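Local coordinates for protein beta-N-acetylhexosaminidase (Arthrobacter aurescens, PDB 3RCN) that probably removes terminal non-reducing N-acetyl-D-hexosamine residues from N-acetyl-beta-D-hexosaminides by hydrolysis, as a glycoside hydrolase of family 20, at residues D416-P421 and V467-F472; V420-V425 and S458-S463; Y513-L516 and W522-R525. One frame throughout, in Å; residues are numbered along the deposited sequence.

Contact 1. Residues D416-P421 and V467-F472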
loop_
_atom_site.group_PDB
_atom_site.type_symbol
_atom_site.label_atom_id
_atom_site.label_comp_id
_atom_site.label_asym_id
_atom_site.label_seq_id
_atom_site.Cartn_x
_atom_site.Cartn_y
_atom_site.Cartn_z
ATOM N N ASP A 416 18.735 -8.709 -22.686
ATOM C CA ASP A 416 19.070 -9.234 -21.370
ATOM C C ASP A 416 18.937 -8.234 -20.211
ATOM O O ASP A 416 19.173 -8.594 -19.058
ATOM C CB ASP A 416 20.473 -9.862 -21.398
ATOM C CG ASP A 416 20.613 -10.939 -22.475
ATOM O OD1 ASP A 416 21.143 -12.029 -22.170
ATOM O OD2 ASP A 416 20.199 -10.692 -23.630
ATOM N N ASP A 417 18.559 -6.992 -20.497
ATOM C CA ASP A 417 18.406 -6.019 -19.416
ATOM C C ASP A 417 17.029 -5.954 -18.747
ATOM O O ASP A 417 16.883 -5.355 -17.685
ATOM C CB ASP A 417 18.873 -4.640 -19.854
ATOM C CG ASP A 417 20.385 -4.528 -19.852
ATOM O OD1 ASP A 417 20.959 -4.228 -18.777
ATOM O OD2 ASP A 417 21.000 -4.767 -20.918
ATOM N N GLU A 418 16.032 -6.594 -19.345
ATOM C CA GLU A 418 14.716 -6.698 -18.726
ATOM C C GLU A 418 14.744 -7.788 -17.643
ATOM O O GLU A 418 15.352 -8.841 -17.831
ATOM C CB GLU A 418 13.646 -7.012 -19.784
ATOM C CG GLU A 418 13.553 -6.011 -20.940
ATOM C CD GLU A 418 13.308 -4.577 -20.466
ATOM O OE1 GLU A 418 12.379 -4.368 -19.648
ATOM O OE2 GLU A 418 14.047 -3.661 -20.903
ATOM N N PRO A 419 14.104 -7.528 -16.494
ATOM C CA PRO A 419 14.050 -8.481 -15.370
ATOM C C PRO A 419 13.233 -9.769 -15.636
ATOM O O PRO A 419 12.099 -9.671 -16.076
ATOM C CB PRO A 419 13.394 -7.659 -14.246
ATOM C CG PRO A 419 12.651 -6.566 -14.946
ATOM C CD PRO A 419 13.452 -6.245 -16.173
ATOM N N VAL A 420 13.800 -10.936 -15.324
ATOM C CA VAL A 420 13.164 -12.240 -15.548
ATOM C C VAL A 420 12.358 -12.294 -16.848
ATOM O O VAL A 420 11.129 -12.421 -16.812
ATOM C CB VAL A 420 12.235 -12.622 -14.378
ATOM C CG1 VAL A 420 11.939 -14.121 -14.391
ATOM C CG2 VAL A 420 12.853 -12.205 -13.051
ATOM N N PRO A 421 13.042 -12.174 -17.999
ATOM C CA PRO A 421 12.338 -12.108 -19.284
ATOM C C PRO A 421 11.646 -13.418 -19.667
ATOM O O PRO A 421 12.274 -14.477 -19.716
ATOM C CB PRO A 421 13.463 -11.804 -20.266
ATOM C CG PRO A 421 14.659 -12.426 -19.648
ATOM C CD PRO A 421 14.503 -12.222 -18.171
ATOM N N VAL A 467 4.817 -5.864 -9.759
ATOM C CA VAL A 467 3.556 -5.840 -10.476
ATOM C C VAL A 467 3.331 -4.502 -11.189
ATOM O O VAL A 467 2.825 -4.458 -12.318
ATOM C CB VAL A 467 2.370 -6.159 -9.543
ATOM C CG1 VAL A 467 1.060 -5.731 -10.192
ATOM C CG2 VAL A 467 2.358 -7.655 -9.178
ATOM N N GLN A 468 3.721 -3.408 -10.539
ATOM C CA GLN A 468 3.568 -2.074 -11.131
ATOM C C GLN A 468 4.472 -1.900 -12.349
ATOM O O GLN A 468 4.111 -1.262 -13.345
ATOM C CB GLN A 468 3.869 -0.991 -10.093
ATOM C CG GLN A 468 2.862 -0.951 -8.965
ATOM C CD GLN A 468 3.165 0.140 -7.973
ATOM O OE1 GLN A 468 4.320 0.538 -7.804
ATOM N NE2 GLN A 468 2.127 0.645 -7.315
ATOM N N PHE A 469 5.659 -2.475 -12.246
ATOM C CA PHE A 469 6.627 -2.411 -13.307
ATOM C C PHE A 469 6.034 -3.149 -14.520
ATOM O O PHE A 469 6.096 -2.670 -15.657
ATOM C CB PHE A 469 7.934 -3.044 -12.827
ATOM C CG PHE A 469 8.988 -3.138 -13.888
ATOM C CD1 PHE A 469 9.038 -4.233 -14.742
ATOM C CD2 PHE A 469 9.930 -2.136 -14.038
ATOM C CE1 PHE A 469 10.005 -4.319 -15.725
ATOM C CE2 PHE A 469 10.896 -2.221 -15.016
ATOM C CZ PHE A 469 10.931 -3.313 -15.864
ATOM N N ALA A 470 5.443 -4.311 -14.262
ATOM C CA ALA A 470 4.871 -5.131 -15.324
ATOM C C ALA A 470 3.680 -4.433 -15.955
ATOM O O ALA A 470 3.567 -4.368 -17.171
ATOM C CB ALA A 470 4.462 -6.505 -14.788
ATOM N N ALA A 471 2.802 -3.890 -15.123
ATOM C CA ALA A 471 1.545 -3.356 -15.626
ATOM C C ALA A 471 1.705 -2.027 -16.340
ATOM O O ALA A 471 0.948 -1.714 -17.259
ATOM C CB ALA A 471 0.522 -3.238 -14.498
ATOM N N PHE A 472 2.670 -1.223 -15.916
ATOM C CA PHE A 472 2.777 0.124 -16.478
ATOM C C PHE A 472 4.124 0.382 -17.104
ATOM O O PHE A 472 5.130 -0.168 -16.650
ATOM C CB PHE A 472 2.471 1.169 -15.413
ATOM C CG PHE A 472 1.053 1.145 -14.961
ATOM C CD1 PHE A 472 0.072 1.785 -15.703
ATOM C CD2 PHE A 472 0.690 0.456 -13.813
ATOM C CE1 PHE A 472 -1.250 1.758 -15.308
ATOM C CE2 PHE A 472 -0.630 0.428 -13.403
ATOM C CZ PHE A 472 -1.607 1.080 -14.153
#
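P419 meets the ring of F469 where a long loop folds over helix 464-471, the helix that follows barrel strand 449-456 in the family 20 alpha-beta barrel. The two side chains come from opposite directions. CG of the proline reaches the ring at 3.6 Å from CE1 of F469, and CD of the same proline lies 3.9 Å from CZ, so the CG-CD side of the pyrrolidine meets the outer end of the phenyl group obliquely. Beside it E418 crosses the phenylalanine at about a right angle. Its OE1 stands 4.2 Å from CZ of F469, at the ring edge and near the ring plane, and the carboxylate and phenyl planes are only 20° apart. No hydrogen bond joins the two segments; the contact is small, buried and mainly apolar.

Further out, the charge of E418 is met by a salt bridge from OE2 to R514, and the side chains of R514 and Q523 also pack on F469. A glycerol, probably from the crystallisation liquor, lies close to the same ring. NE2 of Q412 bonds the carbonyl of F469, near the end of the helix. What carries the phenyl group out to the loop is its first torsion: CG stands anti to the backbone N of F469 at 175°, which sends CE1 and CZ toward P419.

Contact 2. Residues V420-V425 and S458-S463. With SO4 (sulfate ion), chain B.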
loop_
_atom_site.group_PDB
_atom_site.type_symbol
_atom_site.label_atom_id
_atom_site.label_comp_id
_atom_site.label_asym_id
_atom_site.label_seq_id
_atom_site.Cartn_x
_atom_site.Cartn_y
_atom_site.Cartn_z
ATOM N N VAL A 420 13.800 -10.936 -15.324
ATOM C CA VAL A 420 13.164 -12.240 -15.548
ATOM C C VAL A 420 12.358 -12.294 -16.848
ATOM O O VAL A 420 11.129 -12.421 -16.812
ATOM C CB VAL A 420 12.235 -12.622 -14.378
ATOM C CG1 VAL A 420 11.939 -14.121 -14.391
ATOM C CG2 VAL A 420 12.853 -12.205 -13.051
ATOM N N PRO A 421 13.042 -12.174 -17.999
ATOM C CA PRO A 421 12.338 -12.108 -19.284
ATOM C C PRO A 421 11.646 -13.418 -19.667
ATOM O O PRO A 421 12.274 -14.477 -19.716
ATOM C CB PRO A 421 13.463 -11.804 -20.266
ATOM C CG PRO A 421 14.659 -12.426 -19.648
ATOM C CD PRO A 421 14.503 -12.222 -18.171
ATOM N N VAL A 422 10.368 -13.316 -20.013
ATOM C CA VAL A 422 9.560 -14.467 -20.368
ATOM C C VAL A 422 8.519 -14.050 -21.394
ATOM O O VAL A 422 8.150 -12.881 -21.477
ATOM C CB VAL A 422 8.826 -15.088 -19.148
ATOM C CG1 VAL A 422 9.807 -15.731 -18.174
ATOM C CG2 VAL A 422 7.939 -14.062 -18.451
ATOM N N GLY A 423 8.048 -15.008 -22.179
ATOM C CA GLY A 423 7.028 -14.727 -23.161
ATOM C C GLY A 423 7.595 -13.968 -24.338
ATOM O O GLY A 423 8.808 -13.895 -24.522
ATOM N N PHE A 424 6.692 -13.434 -25.151
ATOM C CA PHE A 424 7.039 -12.661 -26.334
ATOM C C PHE A 424 7.417 -11.236 -25.965
ATOM O O PHE A 424 7.011 -10.736 -24.912
ATOM C CB PHE A 424 5.859 -12.641 -27.307
ATOM C CG PHE A 424 5.209 -13.982 -27.495
ATOM C CD1 PHE A 424 5.890 -15.013 -28.110
ATOM C CD2 PHE A 424 3.919 -14.208 -27.044
ATOM C CE1 PHE A 424 5.299 -16.247 -28.275
ATOM C CE2 PHE A 424 3.321 -15.440 -27.215
ATOM C CZ PHE A 424 4.013 -16.459 -27.832
ATOM N N VAL A 425 8.183 -10.571 -26.824
ATOM C CA VAL A 425 8.411 -9.158 -26.594
ATOM C C VAL A 425 7.088 -8.469 -26.852
ATOM O O VAL A 425 6.565 -8.529 -27.959
ATOM C CB VAL A 425 9.443 -8.564 -27.578
ATOM C CG1 VAL A 425 9.559 -7.044 -27.378
ATOM C CG2 VAL A 425 10.800 -9.244 -27.417
ATOM N N SER A 458 1.490 -13.570 -12.062
ATOM C CA SER A 458 2.387 -13.150 -10.983
ATOM C C SER A 458 3.560 -14.064 -10.624
ATOM O O SER A 458 4.212 -13.835 -9.608
ATOM C CB SER A 458 1.618 -12.688 -9.740
ATOM O OG SER A 458 1.015 -13.774 -9.063
ATOM N N GLU A 459 3.799 -15.114 -11.409
ATOM C CA GLU A 459 4.881 -16.051 -11.101
ATOM C C GLU A 459 6.157 -15.314 -10.730
ATOM O O GLU A 459 6.799 -15.618 -9.722
ATOM C CB GLU A 459 5.221 -16.936 -12.318
ATOM C CG GLU A 459 4.226 -18.020 -12.652
ATOM C CD GLU A 459 3.201 -17.586 -13.694
ATOM O OE1 GLU A 459 2.981 -16.363 -13.858
ATOM O OE2 GLU A 459 2.619 -18.471 -14.355
ATOM N N HIS A 460 6.539 -14.365 -11.575
ATOM C CA HIS A 460 7.778 -13.631 -11.381
ATOM C C HIS A 460 7.650 -12.260 -10.713
ATOM O O HIS A 460 8.661 -11.606 -10.455
ATOM C CB HIS A 460 8.501 -13.532 -12.717
ATOM C CG HIS A 460 8.577 -14.844 -13.422
ATOM N ND1 HIS A 460 9.073 -15.978 -12.814
ATOM C CD2 HIS A 460 8.190 -15.217 -14.662
ATOM C CE1 HIS A 460 9.013 -16.988 -13.662
ATOM N NE2 HIS A 460 8.475 -16.556 -14.787
ATOM N N LEU A 461 6.429 -11.821 -10.420
ATOM C CA LEU A 461 6.309 -10.537 -9.771
ATOM C C LEU A 461 6.031 -10.806 -8.297
ATOM O O LEU A 461 4.884 -10.987 -7.877
ATOM C CB LEU A 461 5.148 -9.770 -10.418
ATOM C CG LEU A 461 5.059 -9.999 -11.940
ATOM C CD1 LEU A 461 3.775 -9.463 -12.521
ATOM C CD2 LEU A 461 6.278 -9.424 -12.701
ATOM N N ASP A 462 7.092 -10.680 -7.507
ATOM C CA ASP A 462 7.085 -11.071 -6.097
ATOM C C ASP A 462 6.894 -9.911 -5.110
ATOM O O ASP A 462 6.999 -10.100 -3.900
ATOM C CB ASP A 462 8.312 -11.917 -5.757
ATOM C CG ASP A 462 9.611 -11.228 -6.107
ATOM O OD1 ASP A 462 9.589 -10.310 -6.960
ATOM O OD2 ASP A 462 10.650 -11.606 -5.522
ATOM N N SER A 463 6.698 -8.709 -5.638
ATOM C CA SER A 463 6.289 -7.579 -4.827
ATOM C C SER A 463 5.298 -6.766 -5.630
ATOM O O SER A 463 5.256 -6.888 -6.854
ATOM C CB SER A 463 7.495 -6.706 -4.454
ATOM O OG SER A 463 8.041 -6.091 -5.602
HETATM S S SO4 B . 11.458 -5.007 -4.310
HETATM O O1 SO4 B . 12.765 -4.521 -4.753
HETATM O O2 SO4 B . 10.542 -5.036 -5.444
HETATM O O3 SO4 B . 11.623 -6.353 -3.774
HETATM O O4 SO4 B . 10.918 -4.136 -3.268
#
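V420 lays its CG1 over one face of the H460 imidazole, the tight part of this contact. That methyl is 3.8 Å from the ring centroid and 19° off the normal, a CH-pi contact displaced toward CG of the histidine; it gets there because chi1 of V420 is -162°, which turns CG1 away from the backbone N. E459 CB covers the opposite face, 3.9 Å above the plane, so the imidazole is held between its own neighbour and the valine. V422 comes from the far end: its CG1 touches NE2 of H460 at 3.7 Å, obliquely to the ring. W277 adds a second ring, roughly perpendicular to the imidazole.

Past H460 the segment no longer touches V420-V425, and D462 and S463 are partly exposed, their polar groups turned to a sulfate and the second subunit. S463 OG donates to O2 of the sulfate at 2.7 Å; the anion, probably from the crystallisation liquor, is also held by R465 and by R215 of the second subunit, the latter in a salt bridge with D462. The whole is a beta-to-alpha connection of the barrel, leading from strand 449-456 into helix 464-471, where S463 OG is the N-cap and accepts from R466 N.

Contact 3. Residues Y513-L516 and W522-R525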
loop_
_atom_site.group_PDB
_atom_site.type_symbol
_atom_site.label_atom_id
_atom_site.label_comp_id
_atom_site.label_asym_id
_atom_site.label_seq_id
_atom_site.Cartn_x
_atom_site.Cartn_y
_atom_site.Cartn_z
ATOM N N TYR A 513 6.638 2.584 -12.595
ATOM C CA TYR A 513 6.478 1.951 -13.892
ATOM C C TYR A 513 7.826 1.650 -14.530
ATOM O O TYR A 513 8.857 1.998 -13.972
ATOM C CB TYR A 513 5.677 2.887 -14.792
ATOM C CG TYR A 513 6.250 4.279 -14.847
ATOM C CD1 TYR A 513 5.797 5.275 -13.978
ATOM C CD2 TYR A 513 7.250 4.600 -15.756
ATOM C CE1 TYR A 513 6.321 6.550 -14.016
ATOM C CE2 TYR A 513 7.783 5.869 -15.811
ATOM C CZ TYR A 513 7.317 6.843 -14.939
ATOM O OH TYR A 513 7.854 8.108 -15.006
ATOM N N ARG A 514 7.826 1.013 -15.703
ATOM C CA ARG A 514 9.068 0.869 -16.458
ATOM C C ARG A 514 9.318 2.179 -17.169
ATOM O O ARG A 514 8.487 2.611 -17.958
ATOM C CB ARG A 514 9.011 -0.253 -17.501
ATOM C CG ARG A 514 10.411 -0.686 -17.982
ATOM C CD ARG A 514 10.396 -1.634 -19.178
ATOM N NE ARG A 514 10.364 -0.883 -20.431
ATOM C CZ ARG A 514 11.331 -0.881 -21.348
ATOM N NH1 ARG A 514 12.426 -1.614 -21.188
ATOM N NH2 ARG A 514 11.186 -0.154 -22.447
ATOM N N PRO A 515 10.458 2.829 -16.883
ATOM C CA PRO A 515 10.766 4.054 -17.623
ATOM C C PRO A 515 10.911 3.727 -19.100
ATOM O O PRO A 515 11.328 2.620 -19.445
ATOM C CB PRO A 515 12.106 4.490 -17.032
ATOM C CG PRO A 515 12.132 3.888 -15.667
ATOM C CD PRO A 515 11.469 2.543 -15.851
ATOM N N LEU A 516 10.563 4.677 -19.958
ATOM C CA LEU A 516 10.576 4.442 -21.391
ATOM C C LEU A 516 11.943 4.002 -21.933
ATOM O O LEU A 516 12.032 3.213 -22.888
ATOM C CB LEU A 516 10.053 5.675 -22.118
ATOM C CG LEU A 516 8.521 5.751 -22.169
ATOM C CD1 LEU A 516 7.892 5.625 -20.787
ATOM C CD2 LEU A 516 8.087 7.040 -22.831
ATOM N N TRP A 522 17.557 -0.512 -9.923
ATOM C CA TRP A 522 16.972 -1.270 -8.812
ATOM C C TRP A 522 15.800 -2.144 -9.257
ATOM O O TRP A 522 15.302 -2.966 -8.497
ATOM C CB TRP A 522 16.546 -0.357 -7.651
ATOM C CG TRP A 522 15.561 0.695 -8.030
ATOM C CD1 TRP A 522 14.193 0.595 -8.013
ATOM C CD2 TRP A 522 15.860 2.017 -8.485
ATOM N NE1 TRP A 522 13.625 1.781 -8.435
ATOM C CE2 TRP A 522 14.631 2.667 -8.730
ATOM C CE3 TRP A 522 17.046 2.713 -8.721
ATOM C CZ2 TRP A 522 14.562 3.976 -9.198
ATOM C CZ3 TRP A 522 16.976 4.022 -9.180
ATOM C CH2 TRP A 522 15.745 4.636 -9.414
ATOM N N GLN A 523 15.352 -1.936 -10.485
ATOM C CA GLN A 523 14.302 -2.751 -11.085
ATOM C C GLN A 523 14.838 -3.985 -11.801
ATOM O O GLN A 523 14.078 -4.876 -12.167
ATOM C CB GLN A 523 13.505 -1.916 -12.080
ATOM C CG GLN A 523 12.622 -0.864 -11.434
ATOM C CD GLN A 523 12.094 0.107 -12.458
ATOM O OE1 GLN A 523 12.648 0.229 -13.558
ATOM N NE2 GLN A 523 11.013 0.794 -12.118
ATOM N N GLN A 524 16.142 -4.033 -12.022
ATOM C CA GLN A 524 16.740 -5.183 -12.674
ATOM C C GLN A 524 16.899 -6.395 -11.739
ATOM O O GLN A 524 16.919 -6.259 -10.520
ATOM C CB GLN A 524 18.061 -4.777 -13.316
ATOM C CG GLN A 524 17.858 -3.874 -14.506
ATOM C CD GLN A 524 19.154 -3.320 -15.030
ATOM O OE1 GLN A 524 20.189 -3.987 -14.980
ATOM N NE2 GLN A 524 19.115 -2.082 -15.526
ATOM N N ARG A 525 16.973 -7.582 -12.317
ATOM C CA ARG A 525 17.181 -8.792 -11.531
ATOM C C ARG A 525 18.113 -9.736 -12.289
ATOM O O ARG A 525 17.670 -10.720 -12.868
ATOM C CB ARG A 525 15.846 -9.495 -11.244
ATOM C CG ARG A 525 14.794 -8.622 -10.547
ATOM C CD ARG A 525 14.816 -8.748 -9.019
ATOM N NE ARG A 525 13.765 -7.947 -8.382
ATOM C CZ ARG A 525 13.831 -6.629 -8.179
ATOM N NH1 ARG A 525 14.901 -5.945 -8.569
ATOM N NH2 ARG A 525 12.826 -5.987 -7.598
#
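Q523 reaches across to Y513 and P515 with the two ends of its amide, and these three residues make up nearly all of the contact. NE2 of Q523 donates to the main-chain O of Y513 at 3.1 Å. The bond is bent, with 147° at the hydrogen, and the nitrogen sits above the carbonyl plane, not on a lone pair. On the other branch, OE1 of Q523 lies 3.5 Å from CD of P515, the two side chains approaching from opposite directions; the same oxygen accepts from the backbone N of A520. The amide is thus gripped at both ends, which should fix its flip. Beyond CG the glutamine chain is extended (chi2 168°), giving it the length to span the gap. A leucine in its place would probably leave the carbonyl of Y513 and the N of A520 without their mates and let the loop between the segments shift.

The phenol of Y513 leaves in another direction, packing on L503 and L506 of helix 491-508 and bonding E507 through OH. At the far end R525 NH1 donates to two backbone oxygens, W522 O at 3.0 Å and Q524 O at 2.8 Å, while NH2 makes a salt bridge with a sulfate ion, probably from the crystallisation liquor. The arrangement is a surface loop without helix or strand, pinned by a side-chain amide to main-chain atoms, in the C-terminal part of the chain after helix 491-508.

From the N terminus, the chain leaves barrel strand 397-400 and enters 416-421, where contact 1 opens; contact 2 opens at once from the same stretch, sharing V420 and P421. Contact 2 closes first, at 458-463, and contact 1 next, on helix 464-471, so the shorter connection lies within the longer one and the two do not cross. L461 packs on V467 and A470, joining their second segments. Contact 3 follows in series, closing a short loop beyond helix 491-508. Contact 1 ties the loop after strand 397-400 to helix 464-471, contact 2 ties strand 422-423 and V420 to the loop leading into that helix, and contact 3 braces the C-terminal region, which packs on F469.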